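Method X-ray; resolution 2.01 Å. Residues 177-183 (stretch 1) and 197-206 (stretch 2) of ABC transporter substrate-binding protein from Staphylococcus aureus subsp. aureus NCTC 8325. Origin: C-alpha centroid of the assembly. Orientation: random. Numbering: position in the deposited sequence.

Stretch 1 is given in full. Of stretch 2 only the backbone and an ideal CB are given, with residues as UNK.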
HETATM    1  N   MSE A 177      -4.953  -0.218 -14.783  1.00 28.24           N
HETATM    2  CA  MSE A 177      -3.768   0.446 -15.333  1.00 27.55           C
HETATM    3  C   MSE A 177      -3.126  -0.226 -16.546  1.00 29.05           C
HETATM    4  O   MSE A 177      -2.788   0.461 -17.510  1.00 29.83           O
HETATM    5  CB  MSE A 177      -2.760   0.728 -14.220  1.00 27.55           C
HETATM    6  CG  MSE A 177      -3.292   1.797 -13.245  1.00 27.38           C
HETATM    7 SE   MSE A 177      -2.099   2.029 -11.790  1.00 30.29          SE
HETATM    8  CE  MSE A 177      -3.206   3.263 -10.658  1.00 23.29           C
ATOM      9  N   PRO A 178      -2.976  -1.562 -16.527  1.00 30.84           N
ATOM     10  CA  PRO A 178      -2.375  -2.223 -17.702  1.00 33.10           C
ATOM     11  C   PRO A 178      -3.122  -1.964 -19.005  1.00 34.52           C
ATOM     12  O   PRO A 178      -2.500  -1.681 -20.018  1.00 36.80           O
ATOM     13  CB  PRO A 178      -2.436  -3.708 -17.338  1.00 34.29           C
ATOM     14  CG  PRO A 178      -2.346  -3.722 -15.881  1.00 30.44           C
ATOM     15  CD  PRO A 178      -3.132  -2.504 -15.410  1.00 28.73           C
ATOM     16  N   ALA A 179      -4.444  -2.044 -18.977  1.00 35.46           N
ATOM     17  CA  ALA A 179      -5.245  -1.793 -20.170  1.00 36.34           C
ATOM     18  C   ALA A 179      -5.137  -0.335 -20.601  1.00 35.99           C
ATOM     19  O   ALA A 179      -5.031  -0.036 -21.805  1.00 37.31           O
ATOM     20  CB  ALA A 179      -6.706  -2.175 -19.920  1.00 37.89           C
ATOM     21  N   ALA A 180      -5.179   0.577 -19.629  1.00 34.03           N
ATOM     22  CA  ALA A 180      -5.063   2.012 -19.918  1.00 33.50           C
ATOM     23  C   ALA A 180      -3.720   2.339 -20.583  1.00 34.21           C
ATOM     24  O   ALA A 180      -3.642   3.212 -21.461  1.00 33.06           O
ATOM     25  CB  ALA A 180      -5.249   2.839 -18.659  1.00 31.74           C
ATOM     26  N   LEU A 181      -2.674   1.642 -20.151  1.00 34.95           N
ATOM     27  CA  LEU A 181      -1.324   1.803 -20.704  1.00 37.35           C
ATOM     28  C   LEU A 181      -1.243   1.223 -22.121  1.00 40.46           C
ATOM     29  O   LEU A 181      -0.882   1.937 -23.056  1.00 42.20           O
ATOM     30  CB  LEU A 181      -0.278   1.110 -19.801  1.00 36.21           C
ATOM     31  CG  LEU A 181       1.191   1.338 -20.138  1.00 35.30           C
ATOM     32  CD1 LEU A 181       1.491   2.832 -20.104  1.00 33.63           C
ATOM     33  CD2 LEU A 181       2.103   0.582 -19.187  1.00 37.63           C
ATOM     34  N   SER A 182      -1.601  -0.058 -22.278  1.00 43.27           N
ATOM     35  CA  SER A 182      -1.567  -0.733 -23.595  1.00 46.55           C
ATOM     36  C   SER A 182      -2.363  -0.007 -24.660  1.00 47.91           C
ATOM     37  O   SER A 182      -2.004  -0.051 -25.830  1.00 49.40           O
ATOM     38  CB  SER A 182      -2.093  -2.176 -23.516  1.00 47.46           C
ATOM     39  OG  SER A 182      -1.174  -3.042 -22.859  1.00 52.54           O
ATOM     40  N   GLU A 183      -3.454   0.638 -24.262  1.00 48.44           N
ATOM     41  CA  GLU A 183      -4.302   1.360 -25.214  1.00 49.38           C
ATOM     42  C   GLU A 183      -3.982   2.862 -25.270  1.00 48.56           C
ATOM     43  O   GLU A 183      -4.782   3.659 -25.766  1.00 47.90           O
ATOM     44  CB  GLU A 183      -5.777   1.110 -24.897  1.00 50.61           C
ATOM     45  CG  GLU A 183      -6.129  -0.389 -24.918  1.00 53.51           C
ATOM     46  CD  GLU A 183      -7.597  -0.674 -24.611  1.00 57.69           C
ATOM     47  OE1 GLU A 183      -8.476  -0.157 -25.342  1.00 61.96           O
ATOM     48  OE2 GLU A 183      -7.870  -1.449 -23.662  1.00 54.82           O
ATOM     49  N   UNK A 197       4.147  -5.654 -12.757  1.00 26.58           N
ATOM     50  CA  UNK A 197       4.530  -6.894 -13.383  1.00 27.29           C
ATOM     51  C   UNK A 197       3.421  -7.318 -14.354  1.00 28.95           C
ATOM     52  O   UNK A 197       3.705  -7.797 -15.447  1.00 28.49           O
ATOM     53  CB  UNK A 197       4.796  -7.975 -12.333  1.00 27.29           C
ATOM     54  N   UNK A 198       2.158  -7.117 -13.965  1.00 27.86           N
ATOM     55  CA  UNK A 198       1.039  -7.486 -14.837  1.00 29.16           C
ATOM     56  C   UNK A 198       1.074  -6.641 -16.116  1.00 31.36           C
ATOM     57  O   UNK A 198       0.836  -7.163 -17.203  1.00 31.09           O
ATOM     58  CB  UNK A 198      -0.295  -7.304 -14.111  1.00 29.16           C
ATOM     59  N   UNK A 199       1.390  -5.351 -15.989  1.00 30.93           N
ATOM     60  CA  UNK A 199       1.526  -4.485 -17.165  1.00 33.22           C
ATOM     61  C   UNK A 199       2.543  -5.029 -18.173  1.00 35.40           C
ATOM     62  O   UNK A 199       2.337  -4.948 -19.391  1.00 36.40           O
ATOM     63  CB  UNK A 199       1.936  -3.077 -16.730  1.00 33.22           C
ATOM     64  N   UNK A 200       3.638  -5.594 -17.673  1.00 36.13           N
ATOM     65  CA  UNK A 200       4.650  -6.162 -18.555  1.00 38.62           C
ATOM     66  C   UNK A 200       4.113  -7.391 -19.252  1.00 40.35           C
ATOM     67  O   UNK A 200       4.286  -7.536 -20.441  1.00 39.80           O
ATOM     68  CB  UNK A 200       5.920  -6.508 -17.775  1.00 38.62           C
ATOM     69  N   UNK A 201       3.471  -8.276 -18.487  1.00 42.56           N
ATOM     70  CA  UNK A 201       2.890  -9.522 -19.013  1.00 45.60           C
ATOM     71  C   UNK A 201       1.714  -9.217 -19.932  1.00 47.57           C
ATOM     72  O   UNK A 201       1.686  -9.655 -21.069  1.00 48.59           O
ATOM     73  CB  UNK A 201       2.440 -10.434 -17.870  1.00 45.60           C
ATOM     74  N   UNK A 202       0.727  -8.484 -19.424  1.00 49.17           N
ATOM     75  CA  UNK A 202      -0.451  -8.161 -20.213  1.00 50.71           C
ATOM     76  C   UNK A 202      -0.127  -7.095 -21.200  1.00 52.37           C
ATOM     77  O   UNK A 202      -0.222  -5.896 -20.920  1.00 51.94           O
ATOM     78  CB  UNK A 202      -1.615  -7.722 -19.323  1.00 50.71           C
ATOM     79  N   UNK A 203       0.270  -7.549 -22.372  1.00 54.41           N
ATOM     80  CA  UNK A 203       0.602  -6.655 -23.420  1.00 55.78           C
ATOM     81  C   UNK A 203       1.912  -5.933 -23.189  1.00 55.85           C
ATOM     82  O   UNK A 203       2.943  -6.545 -22.876  1.00 56.65           O
ATOM     83  CB  UNK A 203      -0.532  -5.645 -23.606  1.00 55.78           C
ATOM     84  N   UNK A 204       1.834  -4.612 -23.263  1.00 54.31           N
ATOM     85  CA  UNK A 204       3.004  -3.787 -23.322  1.00 52.65           C
ATOM     86  C   UNK A 204       3.154  -2.712 -22.223  1.00 49.12           C
ATOM     87  O   UNK A 204       2.427  -1.700 -22.193  1.00 48.10           O
ATOM     88  CB  UNK A 204       3.023  -3.105 -24.691  1.00 52.65           C
ATOM     89  N   UNK A 205       4.116  -2.971 -21.331  1.00 44.48           N
ATOM     90  CA  UNK A 205       4.491  -2.074 -20.251  1.00 40.17           C
ATOM     91  C   UNK A 205       5.958  -2.325 -19.923  1.00 37.88           C
ATOM     92  O   UNK A 205       6.428  -3.453 -20.012  1.00 36.87           O
ATOM     93  CB  UNK A 205       3.602  -2.276 -19.022  1.00 40.17           C
ATOM     94  N   UNK A 206       6.684  -1.276 -19.560  1.00 35.08           N
ATOM     95  CA  UNK A 206       8.101  -1.386 -19.216  1.00 34.86           C
ATOM     96  C   UNK A 206       8.334  -0.797 -17.837  1.00 32.44           C
ATOM     97  O   UNK A 206       7.794   0.269 -17.517  1.00 29.92           O
ATOM     98  CB  UNK A 206       8.976  -0.683 -20.256  1.00 34.86           C
TER

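Stretch 1 is a helix from 177 to 182. It offers stretch 2 the ring of Pro-178, the methyl CD2 of Leu-181 and the hydroxyl of Ser-182.

Position 197 is helical, and nothing of stretch 1 lies within 5.5 Å of its ideal CB. The residue is Ala-197, whose O accepts a backbone hydrogen bond from the N of 201.

At position 198 CA-to-CB points sideways, and the ideal CB is 4.5 Å from Pro-178 CG. The neighbour is apolar, so Leu, Ile, Met or Val would suit. The residue is Leu-198. Its CD2 lies 4.2 Å from Pro-178 CG, an apolar contact.

Position 199 is where the backbones come nearest: its CA is 4.5 Å from Pro-178 CA. An ideal CB would be 4.4 Å from both Pro-178 CG and Leu-181 CD2, so stretch 1 alone would admit a small residue such as Ala, Ser or Gly. The residue is Gly-199. Its CA packs 4.0 Å from Pro-178 CB.

Position 200 points away from stretch 1, and a polar or charged residue would do. It is Glu-200, whose OE1 is hydrogen-bonded elsewhere in the structure. Position 201 is out of reach. It is Lys-201, an extended chain until chi4 turns to p.

Position 202 is the first to leave helical angles. Its CB points toward stretch 1, 4.6 Å from Pro-178 CB, so an apolar side chain is plausible, though a longer polar one could also fit. The residue is Leu-202; its side chain makes only this loose approach. Its backbone comes closer, with Leu-202 O 3.6 Å from Ser-182 OG.

Position 203 has phi 72° and psi -126°, and the positive phi by itself favours glycine. An ideal CB would also clash with Ser-182 OG at 2.8 Å. The residue is Gly-203, and its CA sits 4.1 Å from Ser-182 OG.

Position 204 contributes mainly backbone. Its N donates a weak hydrogen bond to Ser-182 OG (3.4 Å), nearly straight at 169°. CA-to-CB points sideways, so many side chains would suit, including long polar ones. The residue is Lys-204, whose end leads away from stretch 1. Its O lies 3.8 Å from Leu-181 CD2.

At position 205 an ideal CB would be tight against Leu-181 CD2 (3.2 Å). That same ideal CB would clash with Gly-199 O at 3.0 Å. Glycine fits best. Gly-205 brings its CA to 3.7 Å from Leu-181 CD2.

Position 206 is extended and makes no contact; many residues would serve. Lys-206 starts sideways and its end leads away, all four chi angles t.

Stretch 2 197-206: ALGEKLGKGK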
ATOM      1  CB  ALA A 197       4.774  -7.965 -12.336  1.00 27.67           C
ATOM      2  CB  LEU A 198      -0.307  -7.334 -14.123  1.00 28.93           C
ATOM      3  CG  LEU A 198      -1.523  -7.840 -14.888  1.00 27.65           C
ATOM      4  CD1 LEU A 198      -1.410  -9.332 -15.196  1.00 27.75           C
ATOM      5  CD2 LEU A 198      -2.827  -7.539 -14.118  1.00 24.71           C
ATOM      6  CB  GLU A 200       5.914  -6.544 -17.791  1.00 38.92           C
ATOM      7  CG  GLU A 200       6.666  -5.373 -17.226  1.00 41.17           C
ATOM      8  CD  GLU A 200       8.052  -5.755 -16.723  1.00 46.24           C
ATOM      9  OE1 GLU A 200       8.273  -6.945 -16.404  1.00 53.95           O
ATOM     10  OE2 GLU A 200       8.925  -4.863 -16.635  1.00 48.01           O
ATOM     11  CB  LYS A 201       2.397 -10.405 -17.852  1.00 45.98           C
ATOM     12  CG  LYS A 201       1.966 -11.868 -18.205  1.00 49.57           C
ATOM     13  CD  LYS A 201       0.993 -12.429 -17.142  1.00 51.60           C
ATOM     14  CE  LYS A 201       0.889 -13.967 -17.117  1.00 56.21           C
ATOM     15  NZ  LYS A 201       2.044 -14.629 -16.379  1.00 54.79           N
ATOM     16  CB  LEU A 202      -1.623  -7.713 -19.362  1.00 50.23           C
ATOM     17  CG  LEU A 202      -2.395  -8.816 -18.672  1.00 50.74           C
ATOM     18  CD1 LEU A 202      -3.606  -8.194 -17.981  1.00 53.17           C
ATOM     19  CD2 LEU A 202      -2.823  -9.872 -19.664  1.00 50.80           C
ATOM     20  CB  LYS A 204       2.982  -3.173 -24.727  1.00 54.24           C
ATOM     21  CG  LYS A 204       2.827  -4.281 -25.813  1.00 58.09           C
ATOM     22  CD  LYS A 204       2.386  -3.803 -27.196  1.00 59.54           C
ATOM     23  CE  LYS A 204       2.151  -5.020 -28.112  1.00 61.28           C
ATOM     24  NZ  LYS A 204       1.615  -4.668 -29.461  1.00 61.52           N
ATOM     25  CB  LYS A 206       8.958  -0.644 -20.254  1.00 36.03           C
ATOM     26  CG  LYS A 206      10.459  -0.582 -19.916  1.00 39.56           C
ATOM     27  CD  LYS A 206      11.276   0.005 -21.069  1.00 42.65           C
ATOM     28  CE  LYS A 206      12.780   0.036 -20.754  1.00 43.18           C
ATOM     29  NZ  LYS A 206      13.597   0.403 -21.958  1.00 42.66           N
TER
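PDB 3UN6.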